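Phosphonate monoester hydrolase (PDB 4UPK) is a member of the sulfatase family, in the alkaline phosphatase clan. Local coordinates at residues S212-P226 / E319-L331. Residues are numbered along the deposited sequence; the frame is centred on the assembly and turned at random.
Sequences SDTAFLTDQFLANMP and EVDTHIGRVIAHL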
# COMPACT_ATOMS: atom_id res chain seq x y z
N SER A 212 12.91 16.54 38.07
CA SER A 212 13.34 15.21 37.64
C SER A 212 12.57 14.71 36.42
O SER A 212 11.51 15.22 36.10
CB SER A 212 13.24 14.21 38.78
OG SER A 212 11.95 13.61 38.87
N ASP A 213 13.13 13.70 35.75
CA ASP A 213 12.53 13.02 34.60
C ASP A 213 11.16 12.42 34.95
O ASP A 213 10.21 12.64 34.19
CB ASP A 213 13.51 11.96 34.02
CG ASP A 213 14.23 11.05 35.00
OD1 ASP A 213 14.02 11.18 36.25
OD2 ASP A 213 15.01 10.19 34.53
N THR A 214 11.04 11.74 36.14
CA THR A 214 9.80 11.17 36.69
C THR A 214 8.74 12.24 36.92
O THR A 214 7.61 12.06 36.48
CB THR A 214 10.10 10.37 37.98
OG1 THR A 214 11.05 9.34 37.68
CG2 THR A 214 8.83 9.77 38.62
N ALA A 215 9.10 13.34 37.64
CA ALA A 215 8.23 14.47 37.99
C ALA A 215 7.74 15.18 36.73
O ALA A 215 6.55 15.46 36.60
CB ALA A 215 8.96 15.46 38.90
N PHE A 216 8.67 15.48 35.82
CA PHE A 216 8.40 16.16 34.56
C PHE A 216 7.37 15.42 33.70
O PHE A 216 6.45 16.08 33.19
CB PHE A 216 9.70 16.47 33.79
CG PHE A 216 9.48 17.10 32.45
CD1 PHE A 216 9.29 18.47 32.33
CD2 PHE A 216 9.39 16.31 31.30
CE1 PHE A 216 9.01 19.05 31.09
CE2 PHE A 216 9.10 16.89 30.06
CZ PHE A 216 8.94 18.26 29.96
N LEU A 217 7.52 14.09 33.53
CA LEU A 217 6.58 13.29 32.71
C LEU A 217 5.17 13.29 33.31
O LEU A 217 4.20 13.48 32.58
CB LEU A 217 7.09 11.85 32.47
CG LEU A 217 6.32 10.99 31.47
CD1 LEU A 217 6.27 11.63 30.06
CD2 LEU A 217 6.90 9.64 31.39
N THR A 218 5.08 13.15 34.64
CA THR A 218 3.84 13.21 35.42
C THR A 218 3.19 14.59 35.25
O THR A 218 1.97 14.67 35.07
CB THR A 218 4.12 12.90 36.91
OG1 THR A 218 4.94 11.74 36.98
CG2 THR A 218 2.83 12.69 37.70
N ASP A 219 4.01 15.66 35.31
CA ASP A 219 3.54 17.02 35.10
C ASP A 219 2.96 17.20 33.69
O ASP A 219 1.92 17.82 33.56
CB ASP A 219 4.67 18.04 35.36
CG ASP A 219 5.07 18.22 36.82
OD1 ASP A 219 4.34 17.73 37.71
OD2 ASP A 219 6.13 18.80 37.06
N GLN A 220 3.59 16.61 32.66
CA GLN A 220 3.12 16.65 31.27
C GLN A 220 1.79 15.92 31.08
O GLN A 220 0.91 16.43 30.38
CB GLN A 220 4.20 16.16 30.28
CG GLN A 220 5.46 17.05 30.20
CD GLN A 220 5.21 18.53 30.37
OE1 GLN A 220 5.47 19.11 31.43
NE2 GLN A 220 4.69 19.16 29.34
N PHE A 221 1.61 14.77 31.76
CA PHE A 221 0.35 14.02 31.81
C PHE A 221 -0.75 14.89 32.43
O PHE A 221 -1.82 15.05 31.85
CB PHE A 221 0.54 12.73 32.66
CG PHE A 221 -0.70 11.90 32.85
CD1 PHE A 221 -1.04 10.91 31.93
CD2 PHE A 221 -1.53 12.11 33.95
CE1 PHE A 221 -2.20 10.13 32.12
CE2 PHE A 221 -2.70 11.35 34.13
CZ PHE A 221 -3.02 10.36 33.22
N LEU A 222 -0.46 15.49 33.61
CA LEU A 222 -1.41 16.36 34.32
C LEU A 222 -1.67 17.73 33.63
O LEU A 222 -2.71 18.34 33.87
CB LEU A 222 -1.01 16.54 35.78
CG LEU A 222 -0.96 15.25 36.62
CD1 LEU A 222 -0.21 15.49 37.93
CD2 LEU A 222 -2.35 14.72 36.89
N ALA A 223 -0.75 18.18 32.77
CA ALA A 223 -0.90 19.43 32.01
C ALA A 223 -1.77 19.18 30.76
O ALA A 223 -2.23 20.14 30.14
CB ALA A 223 0.47 19.97 31.59
N ASN A 224 -1.96 17.90 30.37
CA ASN A 224 -2.67 17.54 29.15
C ASN A 224 -3.96 16.76 29.32
O ASN A 224 -4.82 16.84 28.44
CB ASN A 224 -1.72 16.83 28.19
CG ASN A 224 -0.73 17.76 27.55
OD1 ASN A 224 -1.04 18.49 26.61
ND2 ASN A 224 0.50 17.70 28.01
N MET A 225 -4.10 16.01 30.42
CA MET A 225 -5.31 15.21 30.66
C MET A 225 -6.59 15.94 31.04
O MET A 225 -7.64 15.47 30.60
CB MET A 225 -5.04 13.97 31.53
CG MET A 225 -4.18 12.91 30.84
SD MET A 225 -4.90 12.13 29.36
CE MET A 225 -4.15 13.07 28.15
N PRO A 226 -6.58 17.08 31.80
CA PRO A 226 -7.85 17.75 32.18
C PRO A 226 -8.92 17.96 31.11
O PRO A 226 -10.09 17.71 31.38
CB PRO A 226 -7.38 19.08 32.79
CG PRO A 226 -6.09 18.72 33.40
CD PRO A 226 -5.44 17.77 32.44
N GLU A 319 10.19 7.21 44.18
CA GLU A 319 9.84 8.45 43.50
C GLU A 319 8.80 8.20 42.38
O GLU A 319 7.89 9.00 42.21
CB GLU A 319 11.08 9.19 42.99
CG GLU A 319 10.76 10.59 42.45
CD GLU A 319 11.84 11.19 41.57
OE1 GLU A 319 12.70 10.42 41.08
OE2 GLU A 319 11.86 12.43 41.40
N VAL A 320 8.89 7.08 41.66
CA VAL A 320 7.89 6.71 40.64
C VAL A 320 6.53 6.53 41.33
O VAL A 320 5.51 7.05 40.86
CB VAL A 320 8.33 5.46 39.82
CG1 VAL A 320 7.16 4.76 39.14
CG2 VAL A 320 9.41 5.84 38.81
N ASP A 321 6.54 5.81 42.47
CA ASP A 321 5.38 5.59 43.31
C ASP A 321 4.67 6.89 43.70
O ASP A 321 3.47 6.96 43.52
CB ASP A 321 5.72 4.79 44.55
CG ASP A 321 4.48 4.31 45.25
OD1 ASP A 321 3.97 3.25 44.88
OD2 ASP A 321 3.97 5.05 46.12
N THR A 322 5.40 7.90 44.26
CA THR A 322 4.84 9.21 44.68
C THR A 322 4.11 9.90 43.53
O THR A 322 3.03 10.43 43.73
CB THR A 322 5.94 10.12 45.27
OG1 THR A 322 6.69 9.44 46.27
CG2 THR A 322 5.40 11.44 45.83
N HIS A 323 4.72 9.90 42.33
CA HIS A 323 4.13 10.51 41.14
C HIS A 323 2.92 9.75 40.58
O HIS A 323 2.02 10.40 40.06
CB HIS A 323 5.20 10.86 40.09
CG HIS A 323 6.05 12.00 40.53
ND1 HIS A 323 5.59 13.29 40.49
CD2 HIS A 323 7.28 11.99 41.11
CE1 HIS A 323 6.55 14.04 41.01
NE2 HIS A 323 7.59 13.30 41.40
N ILE A 324 2.85 8.42 40.75
CA ILE A 324 1.71 7.59 40.33
C ILE A 324 0.49 7.90 41.22
O ILE A 324 -0.64 7.90 40.74
CB ILE A 324 2.06 6.05 40.23
CG1 ILE A 324 2.89 5.78 38.97
CG2 ILE A 324 0.79 5.12 40.26
CD1 ILE A 324 3.45 4.35 38.82
N GLY A 325 0.74 8.24 42.50
CA GLY A 325 -0.29 8.69 43.44
C GLY A 325 -1.01 9.95 42.96
O GLY A 325 -2.22 10.09 43.14
N ARG A 326 -0.27 10.86 42.31
CA ARG A 326 -0.79 12.10 41.73
C ARG A 326 -1.70 11.80 40.54
O ARG A 326 -2.66 12.52 40.33
CB ARG A 326 0.35 13.02 41.27
CG ARG A 326 1.23 13.60 42.37
CD ARG A 326 2.46 14.24 41.73
NE ARG A 326 2.11 15.46 41.01
CZ ARG A 326 2.81 15.99 40.02
NH1 ARG A 326 3.92 15.41 39.58
NH2 ARG A 326 2.41 17.12 39.45
N VAL A 327 -1.35 10.77 39.73
CA VAL A 327 -2.11 10.31 38.55
C VAL A 327 -3.45 9.72 39.04
O VAL A 327 -4.50 10.06 38.50
CB VAL A 327 -1.29 9.31 37.68
CG1 VAL A 327 -2.14 8.76 36.53
CG2 VAL A 327 -0.02 9.97 37.13
N ILE A 328 -3.41 8.87 40.09
CA ILE A 328 -4.59 8.28 40.73
C ILE A 328 -5.47 9.38 41.32
O ILE A 328 -6.67 9.36 41.07
CB ILE A 328 -4.22 7.18 41.79
CG1 ILE A 328 -3.43 5.98 41.18
CG2 ILE A 328 -5.44 6.72 42.61
CD1 ILE A 328 -4.13 5.21 39.96
N ALA A 329 -4.87 10.34 42.09
CA ALA A 329 -5.57 11.47 42.71
C ALA A 329 -6.33 12.29 41.67
O ALA A 329 -7.47 12.68 41.94
CB ALA A 329 -4.60 12.37 43.48
N HIS A 330 -5.74 12.51 40.48
CA HIS A 330 -6.38 13.21 39.36
C HIS A 330 -7.66 12.49 38.92
O HIS A 330 -8.65 13.16 38.63
CB HIS A 330 -5.41 13.31 38.16
CG HIS A 330 -6.06 13.87 36.92
ND1 HIS A 330 -6.40 15.21 36.82
CD2 HIS A 330 -6.45 13.23 35.79
CE1 HIS A 330 -6.98 15.35 35.64
NE2 HIS A 330 -7.03 14.19 34.98
N LEU A 331 -7.63 11.15 38.81
CA LEU A 331 -8.77 10.34 38.38
C LEU A 331 -9.91 10.42 39.40
O LEU A 331 -11.07 10.56 39.00
CB LEU A 331 -8.38 8.87 38.15
CG LEU A 331 -7.41 8.54 37.01
CD1 LEU A 331 -7.17 7.07 36.97
CD2 LEU A 331 -7.92 9.01 35.65
O HOH W 1 14.72 10.95 38.81
O HOH W 2 12.10 8.15 39.78
O HOH W 3 -8.68 13.80 32.92
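Helix 213-224, which carries Thr218, and segment 319-331 of helix 303-333, which carries His323, run nearly parallel, their axes 12° apart and 9.5 Å at closest approach. Ser212 is the N-cap of the first helix. Ser212 OG accepts from Ala215 N and donates to Glu319 OE2 (2.8 Å), reaching that oxygen from above the carboxylate plane. One water joins Glu319 OE1 to Thr214 OG1, and another joins it to Asp213 OD1. Ala215 CA lies over a face of the His323 ring, a CH-pi contact with CA 3.7 Å from the ring centroid. Both helices pack on strands 35-41 and 234-239 of the large mixed sheet, an arrangement in keeping with the alpha/beta core of the alkaline phosphatase clan. Arg326 fits as a knob among Ala215, Thr218, Asp219 and Leu222. Its chain bends at chi3 (71°), and Arg326 NH2 donates in the guanidinium plane to Asp219 OD1 (2.7 Å), forming a salt bridge. Arg326 NH1 donates to His323 ND1 (2.8 Å) and weakly to Asp219 OD1, which together hold the guanidinium at two points along its edge. Leu222 CD1 lies over one of its faces. Leu222 CD2 meets His330 CB at 3.6 Å. Deeper in, Phe221 CE2 touches Val327 CG1 (3.6 Å), while Met225 CG sits over the Phe221 ring.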